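PDB 2PPG: putative isomerase from Sinorhizobium meliloti, which is of unknown function but belongs to the enolase superfamily, pairing an N-terminal alpha+beta capping domain with a modified TIM-barrel domain. Local coordinates for residues A[69-74]-A[78-83]; A[90-95]-A[105-110]; A[163-168]-A[172-177]; A[252-257]-A[278-283]; A[343-346]-A[350-353]. One frame throughout, in Å; residues are numbered along the deposited sequence.

Contact 1 of 5, residues A[69-74]-A[78-83]; sequences GETYGL and RATMEI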
# COMPACT_ATOMS: atom_id res chain seq x y z
N GLY A 69 10.10 20.73 -39.80
CA GLY A 69 9.63 20.54 -38.45
C GLY A 69 9.20 21.88 -37.88
O GLY A 69 9.29 22.90 -38.54
N GLU A 70 8.74 21.87 -36.63
CA GLU A 70 8.14 23.04 -36.05
C GLU A 70 7.88 22.81 -34.57
O GLU A 70 7.41 21.74 -34.16
CB GLU A 70 6.83 23.37 -36.78
CG GLU A 70 6.21 24.72 -36.37
CD GLU A 70 4.76 24.91 -36.82
OE1 GLU A 70 4.14 23.94 -37.33
OE2 GLU A 70 4.22 26.02 -36.65
N THR A 71 8.20 23.80 -33.76
CA THR A 71 7.90 23.73 -32.34
C THR A 71 7.30 25.06 -31.89
O THR A 71 6.98 25.90 -32.73
CB THR A 71 9.15 23.31 -31.54
OG1 THR A 71 8.82 23.21 -30.14
CG2 THR A 71 10.30 24.31 -31.76
N TYR A 72 7.09 25.23 -30.59
CA TYR A 72 6.56 26.47 -30.04
C TYR A 72 7.58 27.56 -30.23
O TYR A 72 8.79 27.29 -30.25
CB TYR A 72 6.32 26.35 -28.54
CG TYR A 72 4.98 25.80 -28.17
CD1 TYR A 72 4.54 24.56 -28.65
CD2 TYR A 72 4.16 26.50 -27.32
CE1 TYR A 72 3.29 24.05 -28.29
CE2 TYR A 72 2.93 26.00 -26.95
CZ TYR A 72 2.50 24.77 -27.44
OH TYR A 72 1.26 24.32 -27.05
N GLY A 73 7.08 28.79 -30.37
CA GLY A 73 7.93 29.96 -30.43
C GLY A 73 7.21 31.16 -29.86
O GLY A 73 7.60 32.30 -30.09
N LEU A 74 6.15 30.88 -29.10
CA LEU A 74 5.36 31.89 -28.42
C LEU A 74 6.21 32.90 -27.65
O LEU A 74 6.01 34.10 -27.76
CB LEU A 74 4.38 31.20 -27.47
CG LEU A 74 2.93 30.96 -27.88
CD1 LEU A 74 2.70 31.00 -29.39
CD2 LEU A 74 2.42 29.66 -27.27
N ARG A 78 14.17 32.72 -29.78
CA ARG A 78 15.60 32.70 -30.10
C ARG A 78 16.37 31.78 -29.16
O ARG A 78 17.51 31.39 -29.45
CB ARG A 78 16.19 34.10 -30.04
CG ARG A 78 15.82 35.02 -31.18
CD ARG A 78 16.74 36.23 -31.20
NE ARG A 78 16.17 37.29 -32.01
CZ ARG A 78 15.43 38.29 -31.53
NH1 ARG A 78 15.17 38.38 -30.23
NH2 ARG A 78 14.97 39.21 -32.37
N ALA A 79 15.76 31.47 -28.01
CA ALA A 79 16.35 30.50 -27.09
C ALA A 79 16.33 29.11 -27.73
O ALA A 79 17.36 28.45 -27.85
CB ALA A 79 15.61 30.51 -25.78
N THR A 80 15.16 28.69 -28.19
CA THR A 80 14.99 27.39 -28.82
C THR A 80 15.88 27.25 -30.05
O THR A 80 16.55 26.24 -30.21
CB THR A 80 13.55 27.20 -29.22
OG1 THR A 80 12.72 27.56 -28.11
CG2 THR A 80 13.29 25.75 -29.63
N MSE A 81 15.88 28.27 -30.90
CA MSE A 81 16.72 28.27 -32.10
C MSE A 81 18.20 28.23 -31.75
O MSE A 81 18.99 27.63 -32.48
CB MSE A 81 16.41 29.47 -32.98
CG MSE A 81 15.01 29.43 -33.54
SE MSE A 81 14.54 30.85 -34.81
CE MSE A 81 14.89 32.39 -33.66
N GLU A 82 18.57 28.85 -30.64
CA GLU A 82 19.96 28.85 -30.21
C GLU A 82 20.40 27.43 -29.85
O GLU A 82 21.46 26.95 -30.27
CB GLU A 82 20.16 29.81 -29.04
CG GLU A 82 21.60 29.98 -28.59
CD GLU A 82 22.49 30.58 -29.66
OE1 GLU A 82 21.97 30.96 -30.73
OE2 GLU A 82 23.72 30.67 -29.43
N ILE A 83 19.55 26.74 -29.09
CA ILE A 83 19.78 25.34 -28.75
C ILE A 83 19.99 24.52 -30.02
O ILE A 83 20.94 23.74 -30.12
CB ILE A 83 18.60 24.78 -27.91
CG1 ILE A 83 18.46 25.52 -26.57
CG2 ILE A 83 18.75 23.28 -27.69
CD1 ILE A 83 17.13 25.28 -25.85

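Contact 2 of 5, residues A[90-95]-A[105-110]; sequences DFTIGR and DDLYDL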
# COMPACT_ATOMS: atom_id res chain seq x y z
N ASP A 90 25.02 20.34 -35.25
CA ASP A 90 26.26 19.64 -35.54
C ASP A 90 26.31 18.20 -35.04
O ASP A 90 27.19 17.44 -35.43
CB ASP A 90 27.47 20.45 -35.05
CG ASP A 90 27.71 21.69 -35.90
OD1 ASP A 90 27.65 21.58 -37.14
OD2 ASP A 90 27.93 22.79 -35.33
N PHE A 91 25.35 17.83 -34.21
CA PHE A 91 25.22 16.43 -33.80
C PHE A 91 24.18 15.69 -34.60
O PHE A 91 24.00 14.49 -34.43
CB PHE A 91 24.99 16.31 -32.29
CG PHE A 91 26.20 16.63 -31.49
CD1 PHE A 91 27.25 15.72 -31.42
CD2 PHE A 91 26.34 17.87 -30.87
CE1 PHE A 91 28.40 16.02 -30.71
CE2 PHE A 91 27.48 18.18 -30.15
CZ PHE A 91 28.52 17.26 -30.07
N THR A 92 23.51 16.41 -35.49
CA THR A 92 22.50 15.83 -36.36
C THR A 92 23.01 15.70 -37.81
O THR A 92 22.73 14.71 -38.49
CB THR A 92 21.18 16.61 -36.28
OG1 THR A 92 20.89 16.91 -34.90
CG2 THR A 92 20.02 15.80 -36.88
N ILE A 93 23.76 16.70 -38.27
CA ILE A 93 24.46 16.59 -39.55
C ILE A 93 25.24 15.27 -39.60
O ILE A 93 25.85 14.88 -38.61
CB ILE A 93 25.42 17.77 -39.77
CG1 ILE A 93 24.63 19.09 -39.91
CG2 ILE A 93 26.29 17.56 -41.01
CD1 ILE A 93 25.51 20.35 -39.78
N GLY A 94 25.20 14.58 -40.73
CA GLY A 94 25.89 13.30 -40.89
C GLY A 94 25.07 12.06 -40.56
O GLY A 94 25.44 10.95 -40.95
N ARG A 95 23.97 12.23 -39.83
CA ARG A 95 23.12 11.09 -39.47
C ARG A 95 22.10 10.80 -40.55
O ARG A 95 21.85 11.63 -41.43
CB ARG A 95 22.39 11.32 -38.14
CG ARG A 95 23.25 11.84 -36.99
CD ARG A 95 24.12 10.76 -36.38
NE ARG A 95 23.38 9.54 -36.09
CZ ARG A 95 22.98 9.17 -34.88
NH1 ARG A 95 23.22 9.93 -33.81
NH2 ARG A 95 22.34 8.03 -34.73
N ASP A 105 17.21 10.17 -29.01
CA ASP A 105 17.81 9.70 -27.76
C ASP A 105 19.25 10.17 -27.61
O ASP A 105 19.64 10.62 -26.54
CB ASP A 105 17.74 8.18 -27.67
CG ASP A 105 16.32 7.68 -27.41
OD1 ASP A 105 15.53 8.42 -26.79
OD2 ASP A 105 16.01 6.54 -27.81
N ASP A 106 20.04 10.06 -28.68
CA ASP A 106 21.43 10.53 -28.66
C ASP A 106 21.53 11.99 -28.23
O ASP A 106 22.36 12.32 -27.40
CB ASP A 106 22.08 10.36 -30.04
CG ASP A 106 22.44 8.91 -30.33
OD1 ASP A 106 22.28 8.06 -29.43
OD2 ASP A 106 22.90 8.62 -31.47
N LEU A 107 20.64 12.83 -28.77
CA LEU A 107 20.64 14.28 -28.50
C LEU A 107 20.11 14.58 -27.11
O LEU A 107 20.51 15.54 -26.45
CB LEU A 107 19.76 15.01 -29.51
CG LEU A 107 20.03 14.98 -31.02
CD1 LEU A 107 18.99 15.84 -31.78
CD2 LEU A 107 21.45 15.41 -31.35
N TYR A 108 19.18 13.76 -26.67
CA TYR A 108 18.64 13.89 -25.34
C TYR A 108 19.70 13.49 -24.30
O TYR A 108 19.89 14.16 -23.29
CB TYR A 108 17.40 13.03 -25.26
CG TYR A 108 16.71 13.06 -23.94
CD1 TYR A 108 15.56 13.82 -23.76
CD2 TYR A 108 17.17 12.28 -22.88
CE1 TYR A 108 14.89 13.82 -22.55
CE2 TYR A 108 16.51 12.27 -21.67
CZ TYR A 108 15.37 13.05 -21.51
OH TYR A 108 14.72 13.06 -20.31
N ASP A 109 20.42 12.40 -24.57
CA ASP A 109 21.51 11.97 -23.71
C ASP A 109 22.63 13.02 -23.59
O ASP A 109 23.41 12.99 -22.64
CB ASP A 109 22.09 10.64 -24.19
CG ASP A 109 21.14 9.47 -23.96
OD1 ASP A 109 20.19 9.61 -23.16
OD2 ASP A 109 21.35 8.41 -24.58
N LEU A 110 22.69 13.94 -24.55
CA LEU A 110 23.70 14.99 -24.56
C LEU A 110 23.64 15.94 -23.34
O LEU A 110 24.66 16.48 -22.91
CB LEU A 110 23.58 15.79 -25.86
CG LEU A 110 24.70 15.77 -26.91
CD1 LEU A 110 25.64 14.54 -26.85
CD2 LEU A 110 24.10 15.93 -28.30

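Contact 3 of 5, residues A[163-168]-A[172-177]; sequences LPEDTR and AELAAA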
# COMPACT_ATOMS: atom_id res chain seq x y z
N LEU A 163 -14.07 29.24 -27.78
CA LEU A 163 -15.18 30.01 -28.32
C LEU A 163 -14.96 31.46 -27.97
O LEU A 163 -15.42 31.91 -26.94
CB LEU A 163 -16.49 29.54 -27.72
CG LEU A 163 -16.78 28.05 -27.84
CD1 LEU A 163 -17.95 27.67 -26.95
CD2 LEU A 163 -17.04 27.68 -29.31
N PRO A 164 -14.22 32.19 -28.83
CA PRO A 164 -13.90 33.59 -28.54
C PRO A 164 -15.07 34.54 -28.83
O PRO A 164 -15.19 35.04 -29.95
CB PRO A 164 -12.70 33.89 -29.46
CG PRO A 164 -12.42 32.60 -30.25
CD PRO A 164 -13.64 31.75 -30.12
N GLU A 165 -15.92 34.77 -27.83
CA GLU A 165 -16.95 35.82 -27.88
C GLU A 165 -17.22 36.37 -26.48
O GLU A 165 -16.95 35.69 -25.48
CB GLU A 165 -18.25 35.32 -28.53
CG GLU A 165 -18.26 35.35 -30.08
CD GLU A 165 -18.62 36.72 -30.67
OE1 GLU A 165 -18.68 37.73 -29.91
OE2 GLU A 165 -18.85 36.79 -31.90
N ASP A 166 -17.74 37.60 -26.42
CA ASP A 166 -17.83 38.36 -25.17
C ASP A 166 -18.86 37.86 -24.15
O ASP A 166 -18.67 38.02 -22.95
CB ASP A 166 -18.11 39.84 -25.46
CG ASP A 166 -17.12 40.46 -26.43
OD1 ASP A 166 -15.91 40.11 -26.40
OD2 ASP A 166 -17.55 41.32 -27.23
N THR A 167 -19.96 37.28 -24.63
CA THR A 167 -21.01 36.83 -23.72
C THR A 167 -21.25 35.33 -23.82
O THR A 167 -20.94 34.69 -24.84
CB THR A 167 -22.36 37.58 -23.95
OG1 THR A 167 -22.93 37.20 -25.20
CG2 THR A 167 -22.17 39.10 -23.93
N ARG A 168 -21.81 34.78 -22.75
CA ARG A 168 -22.23 33.39 -22.70
C ARG A 168 -23.05 33.00 -23.93
O ARG A 168 -22.70 32.06 -24.65
CB ARG A 168 -23.04 33.16 -21.42
CG ARG A 168 -22.84 31.81 -20.80
CD ARG A 168 -22.92 31.89 -19.30
NE ARG A 168 -24.10 32.63 -18.86
CZ ARG A 168 -25.30 32.08 -18.66
NH1 ARG A 168 -25.49 30.77 -18.86
NH2 ARG A 168 -26.31 32.83 -18.25
N ALA A 172 -22.33 30.45 -27.08
CA ALA A 172 -23.24 29.35 -27.39
C ALA A 172 -23.61 29.40 -28.85
O ALA A 172 -23.66 28.37 -29.52
CB ALA A 172 -24.49 29.44 -26.53
N GLU A 173 -23.86 30.61 -29.35
CA GLU A 173 -24.20 30.78 -30.75
C GLU A 173 -23.06 30.35 -31.66
O GLU A 173 -23.30 29.74 -32.70
CB GLU A 173 -24.65 32.21 -31.06
CG GLU A 173 -26.14 32.41 -30.91
CD GLU A 173 -26.95 31.38 -31.69
OE1 GLU A 173 -26.73 31.25 -32.92
OE2 GLU A 173 -27.82 30.71 -31.08
N LEU A 174 -21.84 30.67 -31.26
CA LEU A 174 -20.68 30.25 -32.02
C LEU A 174 -20.64 28.74 -32.07
O LEU A 174 -20.51 28.16 -33.14
CB LEU A 174 -19.38 30.82 -31.44
CG LEU A 174 -18.17 30.66 -32.39
CD1 LEU A 174 -18.56 30.95 -33.84
CD2 LEU A 174 -17.00 31.54 -31.96
N ALA A 175 -20.78 28.09 -30.92
CA ALA A 175 -20.86 26.63 -30.88
C ALA A 175 -21.85 26.16 -31.93
O ALA A 175 -21.51 25.32 -32.78
CB ALA A 175 -21.29 26.14 -29.51
N ALA A 176 -23.06 26.72 -31.88
CA ALA A 176 -24.17 26.32 -32.75
C ALA A 176 -23.85 26.44 -34.25
O ALA A 176 -24.32 25.63 -35.06
CB ALA A 176 -25.43 27.13 -32.42
N ALA A 177 -23.04 27.44 -34.60
CA ALA A 177 -22.60 27.63 -35.98
C ALA A 177 -21.72 26.47 -36.44
O ALA A 177 -21.95 25.89 -37.50
CB ALA A 177 -21.85 28.94 -36.10

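Contact 4 of 5, residues A[252-257]-A[278-283]; sequences DGLARV and VPRVAR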
# COMPACT_ATOMS: atom_id res chain seq x y z
N ASP A 252 -0.80 14.29 -6.45
CA ASP A 252 -1.74 13.86 -5.43
C ASP A 252 -3.13 14.44 -5.62
O ASP A 252 -4.13 13.75 -5.45
CB ASP A 252 -1.24 14.27 -4.04
CG ASP A 252 -0.07 13.45 -3.58
OD1 ASP A 252 -0.17 12.21 -3.59
OD2 ASP A 252 0.95 14.05 -3.19
N GLY A 253 -3.19 15.74 -5.94
CA GLY A 253 -4.46 16.42 -6.14
C GLY A 253 -5.21 15.86 -7.33
O GLY A 253 -6.41 15.61 -7.26
N LEU A 254 -4.49 15.64 -8.43
CA LEU A 254 -5.06 15.06 -9.63
C LEU A 254 -5.62 13.65 -9.35
O LEU A 254 -6.73 13.30 -9.79
CB LEU A 254 -4.01 15.01 -10.74
CG LEU A 254 -4.44 14.52 -12.12
CD1 LEU A 254 -5.31 15.56 -12.79
CD2 LEU A 254 -3.22 14.21 -12.99
N ALA A 255 -4.84 12.85 -8.62
CA ALA A 255 -5.28 11.50 -8.26
C ALA A 255 -6.59 11.52 -7.48
O ALA A 255 -7.49 10.73 -7.75
CB ALA A 255 -4.20 10.78 -7.48
N ARG A 256 -6.70 12.46 -6.54
CA ARG A 256 -7.88 12.59 -5.69
C ARG A 256 -9.10 13.09 -6.45
O ARG A 256 -10.21 12.63 -6.21
CB ARG A 256 -7.59 13.51 -4.50
CG ARG A 256 -8.83 14.17 -3.92
CD ARG A 256 -9.53 13.32 -2.85
NE ARG A 256 -9.16 13.77 -1.51
CZ ARG A 256 -8.56 13.01 -0.60
NH1 ARG A 256 -8.27 13.53 0.59
NH2 ARG A 256 -8.26 11.75 -0.85
N VAL A 257 -8.89 14.03 -7.37
CA VAL A 257 -9.95 14.50 -8.28
C VAL A 257 -10.44 13.34 -9.15
O VAL A 257 -11.65 13.08 -9.23
CB VAL A 257 -9.45 15.65 -9.20
CG1 VAL A 257 -10.54 16.06 -10.13
CG2 VAL A 257 -9.01 16.86 -8.41
N VAL A 278 4.41 8.37 -16.62
CA VAL A 278 4.48 7.28 -15.66
C VAL A 278 3.86 7.57 -14.27
O VAL A 278 2.98 6.83 -13.82
CB VAL A 278 5.94 6.79 -15.50
CG1 VAL A 278 6.04 5.65 -14.49
CG2 VAL A 278 6.47 6.36 -16.85
N PRO A 279 4.31 8.64 -13.60
CA PRO A 279 3.77 8.92 -12.28
C PRO A 279 2.27 9.13 -12.28
O PRO A 279 1.58 8.68 -11.37
CB PRO A 279 4.48 10.21 -11.89
CG PRO A 279 5.77 10.15 -12.65
CD PRO A 279 5.33 9.64 -13.98
N ARG A 280 1.75 9.79 -13.31
CA ARG A 280 0.32 10.05 -13.39
C ARG A 280 -0.53 8.78 -13.61
O ARG A 280 -1.62 8.68 -13.05
CB ARG A 280 -0.02 11.13 -14.42
CG ARG A 280 0.31 12.58 -13.98
CD ARG A 280 1.78 12.93 -14.19
NE ARG A 280 2.09 14.33 -13.91
CZ ARG A 280 3.32 14.86 -13.93
NH1 ARG A 280 4.36 14.10 -14.22
NH2 ARG A 280 3.50 16.14 -13.65
N VAL A 281 -0.04 7.83 -14.41
CA VAL A 281 -0.80 6.58 -14.59
C VAL A 281 -0.64 5.68 -13.37
O VAL A 281 -1.59 5.03 -12.93
CB VAL A 281 -0.50 5.80 -15.91
CG1 VAL A 281 0.04 6.73 -16.98
CG2 VAL A 281 0.42 4.62 -15.68
N ALA A 282 0.56 5.70 -12.79
CA ALA A 282 0.84 4.97 -11.55
C ALA A 282 -0.16 5.35 -10.48
O ALA A 282 -0.64 4.49 -9.76
CB ALA A 282 2.27 5.23 -11.07
N ARG A 283 -0.51 6.63 -10.39
CA ARG A 283 -1.49 7.07 -9.39
C ARG A 283 -2.95 6.97 -9.86
O ARG A 283 -3.84 7.50 -9.19
CB ARG A 283 -1.18 8.48 -8.90
CG ARG A 283 0.01 8.57 -7.95
CD ARG A 283 -0.28 7.95 -6.58
NE ARG A 283 -1.43 8.53 -5.87
CZ ARG A 283 -1.41 9.70 -5.21
NH1 ARG A 283 -0.29 10.42 -5.19
NH2 ARG A 283 -2.50 10.14 -4.58

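Contact 5 of 5, residues A[343-346]-A[350-353]; sequences HEFQ and FEPN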
# COMPACT_ATOMS: atom_id res chain seq x y z
N HIS A 343 -9.37 14.39 -31.71
CA HIS A 343 -8.24 15.30 -31.81
C HIS A 343 -8.76 16.73 -31.73
O HIS A 343 -9.70 17.08 -32.43
CB HIS A 343 -7.52 15.08 -33.14
CG HIS A 343 -6.16 15.70 -33.23
ND1 HIS A 343 -5.96 17.07 -33.28
CD2 HIS A 343 -4.93 15.14 -33.32
CE1 HIS A 343 -4.67 17.32 -33.38
NE2 HIS A 343 -4.02 16.17 -33.40
N GLU A 344 -8.17 17.53 -30.86
CA GLU A 344 -8.53 18.95 -30.73
C GLU A 344 -8.43 19.69 -32.07
O GLU A 344 -7.52 19.43 -32.87
CB GLU A 344 -7.65 19.63 -29.69
CG GLU A 344 -8.09 21.04 -29.33
CD GLU A 344 -7.24 21.70 -28.25
OE1 GLU A 344 -6.09 21.27 -28.02
OE2 GLU A 344 -7.73 22.66 -27.62
N PHE A 345 -9.36 20.60 -32.31
CA PHE A 345 -9.35 21.43 -33.51
C PHE A 345 -9.61 22.90 -33.18
O PHE A 345 -10.74 23.30 -32.83
CB PHE A 345 -10.36 20.90 -34.53
CG PHE A 345 -10.65 21.83 -35.67
CD1 PHE A 345 -9.64 22.27 -36.53
CD2 PHE A 345 -11.96 22.24 -35.93
CE1 PHE A 345 -9.94 23.10 -37.60
CE2 PHE A 345 -12.25 23.08 -37.01
CZ PHE A 345 -11.24 23.51 -37.83
N GLN A 346 -8.54 23.68 -33.28
CA GLN A 346 -8.58 25.12 -33.14
C GLN A 346 -9.00 25.75 -34.46
O GLN A 346 -8.16 26.13 -35.27
CB GLN A 346 -7.19 25.65 -32.76
CG GLN A 346 -6.57 25.03 -31.51
CD GLN A 346 -6.85 25.83 -30.25
OE1 GLN A 346 -7.33 26.96 -30.33
NE2 GLN A 346 -6.56 25.25 -29.09
N PHE A 350 -6.70 27.29 -37.50
CA PHE A 350 -6.60 26.46 -38.69
C PHE A 350 -7.05 27.20 -39.94
O PHE A 350 -6.36 27.17 -40.95
CB PHE A 350 -7.41 25.17 -38.50
CG PHE A 350 -7.14 24.11 -39.55
CD1 PHE A 350 -6.08 23.22 -39.39
CD2 PHE A 350 -7.94 23.99 -40.68
CE1 PHE A 350 -5.82 22.25 -40.35
CE2 PHE A 350 -7.69 23.03 -41.64
CZ PHE A 350 -6.62 22.15 -41.48
N GLU A 351 -8.20 27.86 -39.87
CA GLU A 351 -8.78 28.50 -41.05
C GLU A 351 -7.95 29.61 -41.68
O GLU A 351 -7.65 29.54 -42.88
CB GLU A 351 -10.21 28.99 -40.80
CG GLU A 351 -11.25 28.22 -41.60
CD GLU A 351 -11.56 26.88 -40.98
OE1 GLU A 351 -11.40 26.77 -39.74
OE2 GLU A 351 -11.96 25.94 -41.70
N PRO A 352 -7.57 30.63 -40.90
CA PRO A 352 -6.74 31.66 -41.51
C PRO A 352 -5.34 31.15 -41.89
O PRO A 352 -4.62 31.82 -42.63
CB PRO A 352 -6.64 32.74 -40.43
CG PRO A 352 -6.92 32.04 -39.15
CD PRO A 352 -7.86 30.92 -39.48
N ASN A 353 -4.96 29.98 -41.41
CA ASN A 353 -3.61 29.49 -41.63
C ASN A 353 -3.48 28.62 -42.87
O ASN A 353 -2.38 28.22 -43.25
CB ASN A 353 -3.06 28.77 -40.40
CG ASN A 353 -2.58 29.74 -39.33
OD1 ASN A 353 -2.72 30.95 -39.45
ND2 ASN A 353 -2.00 29.19 -38.27

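Contact 1 of 5, residues A[69-74]-A[78-83]
A small, buried methyl-to-methyl contact joins Thr-71, near the end of the outermost strand, within the chain, of the antiparallel sheet, to Thr-80, on the helix that starts a few residues later. The two side chains reach for each other tip to tip, with Thr-71 CG2 lying 3.9 Å from Thr-80 CG2, and this van der Waals touch is the main part of the contact. Each threonine is turned so that its carbon branch faces the other segment. In Thr-71 the hydroxyl takes the place opposite the backbone N (chi1 -178°), which leaves the methyl lodged between N and the carbonyl carbon and aimed at the helix. In Thr-80 the methyl itself lies opposite the backbone N, and OG1 sits beside that nitrogen, opposite the carbonyl carbon (chi1 -47°). The arrangement illustrates how the N-terminal domain of the enolase superfamily is assembled, with an antiparallel meander running straight into a helical layer; strand 66-72 is the last strand of the meander and helix 77-92 the first helix packed against it. The polar branch of Thr-71 is used elsewhere, since OG1 is hydrogen-bonded to Gly-294 O and more weakly to Asp-123 O. Phe-120 and Ala-127 of helix 119-140 pack on Thr-80 and Thr-71 respectively. Beyond the methyl pair the backbone of the departing strand comes only loosely near, with Tyr-72 O 4.5 Å from Thr-80 OG1, too far for a hydrogen bond. The phenol of Tyr-72 turns from the helix and stacks on His-295.

Contact 2 of 5, residues A[90-95]-A[105-110]
Where helix 77-92 gives out, Phe-91 draws alongside Leu-107 of the following helix, their CA atoms 7.3 Å apart, and the chain then leaves through a type II beta turn from Thr-92 to Arg-95, with Gly-94 at its third position. Both segments belong to the N-terminal domain of the enolase superfamily; the last turn of helix 77-92 and the turn after it meet helix 100-109 through an apolar patch and a salt bridge. Phe-91 carries the apolar part. Its CB meets Leu-107 CD2 at 3.8 Å, while Leu-110 sets CD2 over one face of the ring as a CH-pi contact, 4.2 Å from the centroid and 27° off the ring normal. Leu-107 is shared with Thr-92, whose OG1 lies 3.8 Å from Leu-107 CD1, the two side chains crossing at about a right angle. That hydroxyl is not left to the leucine: held beside its own backbone N by the first torsion, it is hydrogen-bonded to Leu-88 O, one helical turn back. Val-40 of a second subunit also packs on Leu-110. The ionic part depends on Arg-95, whose chain folds at both its second and third torsions to bring the guanidinium edge to Asp-106. Asp-106 OD1 forms a salt bridge with Arg-45 of the second subunit, so the aspartate joins a contact within the chain to one between chains. Guanidinium and carboxylate planes stand 39° apart; Arg-95 NH1 donates to the anti lone pair of Asp-106 OD2 at 2.7 Å, and Arg-95 NH2 adds a weak bond to the same oxygen at 3.4 Å.

Contact 3 of 5, residues A[163-168]-A[172-177]
Leu-163 and Pro-164 lie over Leu-174 where the loop after the first barrel strand, 155-161, leads into helix 168-180, a beta-to-alpha connection of the TIM-barrel domain. Two turn motifs shape the loop: Pro-164 is the centre of an inverse gamma turn, and Thr-167 occupies the N-cap, its OG1 hydrogen-bonded to the backbone N of Lys-170. The apolar contacts gather round Leu-174. With CG opposite the backbone N (chi1 -167°), this side chain extends back toward the loop, and its CD2 approaches Pro-164 CD to 3.8 Å and the aliphatic Glu-165 CG to 4.4 Å. Leu-163 covers the neighbouring part of the helix, placing CD2 4.4 Å from Leu-174 CG and CD1 4.5 Å from Ala-175 CB. These are fairly loose contacts, made by several carbons rather than by one tight fit. Ionic interactions point elsewhere: Arg-168 forms a salt bridge with Asp-195 through NE, while Glu-173 pairs with Arg-207 of helix 197-208, the next helix of the barrel. The one hydrogen bond across the contact belongs to the first turn of the helix: Ala-172 N donates to Arg-168 O at 2.9 Å with an N-H...O angle of 160°.

Contact 4 of 5, residues A[252-257]-A[278-283]
Asp-252 and Arg-283 meet obliquely, with carboxylate and guanidinium planes 48° apart and Asp-252 OD1 at the edge of the guanidinium, near its plane. The result is a salt bridge in which one oxygen faces both terminal nitrogens. Its main leg, Arg-283 NH1 to Asp-252 OD1, is modelled at 2.4 Å, too short to be taken at face value, while the bond from Arg-283 NH2 to the same oxygen is weak at 3.3 Å. Ala-255 lies over a face of the same guanidinium, with CB 3.4 Å from Arg-283 NH2. Bends at the second and third torsions (chi2 -70°, chi3 -57°) curl the arginine back across the alanine to reach the acid. Arg-283 follows directly on helix 274-282, so the contact joins the end of that helix to helix 251-260, its neighbour on the outside of the TIM barrel; strand 264-267 lies between them in sequence. Closer to that strand, Leu-254 crosses Arg-280 at about a right angle, with Leu-254 CD2 touching Arg-280 CG at 4.0 Å. The leucine also packs on Ile-265 and Val-267. Arg-280 contributes only its aliphatic stem here, its guanidinium being hydrogen-bonded to Asp-276 O and Thr-248 O.

Contact 5 of 5, residues A[343-346]-A[350-353]
Phe-345 and Phe-350 both hold CG opposite the backbone N (chi1 167° and -168°), and these extended first torsions bring the two rings together across the short helix 347-350, of which Phe-350 is the last residue. They form an offset edge-to-face pair in which Phe-345 turns its edge to Phe-350, the centroids 5.5 Å apart and the planes at 72°. The touching atom is CE1 of Phe-345, which lies 3.4 Å from Phe-350 CB and 3.6 Å from Phe-350 CG, so Phe-345 CE1 meets the root of the other side chain rather than the middle of its ring. Beside this pair, Glu-351 bends at its second torsion and sets OE1 3.8 Å from Phe-345 CZ; its other oxygen, OE2, is in a salt bridge with Arg-354. Strand 343-345 is the eighth parallel strand of the TIM barrel and pairs with the first, 155-161, which closes the cylinder. Just past it the chain turns into helix 347-350, with Gln-346 at the N-cap position. The backbone bond across the contact spans that turn: Phe-350 N donates to Gln-346 O at 2.9 Å. Gln-346 spends its amide elsewhere, NE2 being hydrogen-bonded to Ala-319 O. Outside the pair, Phe-345 meets the ring of Phe-183 almost parallel, and Phe-350 packs on Leu-327 of helix 325-336.

Overall arrangement
From the N terminus the five contacts follow in series, none nested or crossing. Contact 1 closes the turn from the last meander strand to helix 77-92, and contact 2, about 17 Å away between centres, closes the connection from the far end of that helix to helix 100-109; both reach a second subunit. The barrel domain follows. Contact 3 closes the loop after the first strand, contact 4 bridges two outer helices across one strand, and contact 5 closes the turn after the last barrel strand, 343-345. Consistent with the pairing of first and last strands, contacts 3 and 5 have centres about 16 Å apart, whereas contact 4 lies across the chain's centre from contact 5.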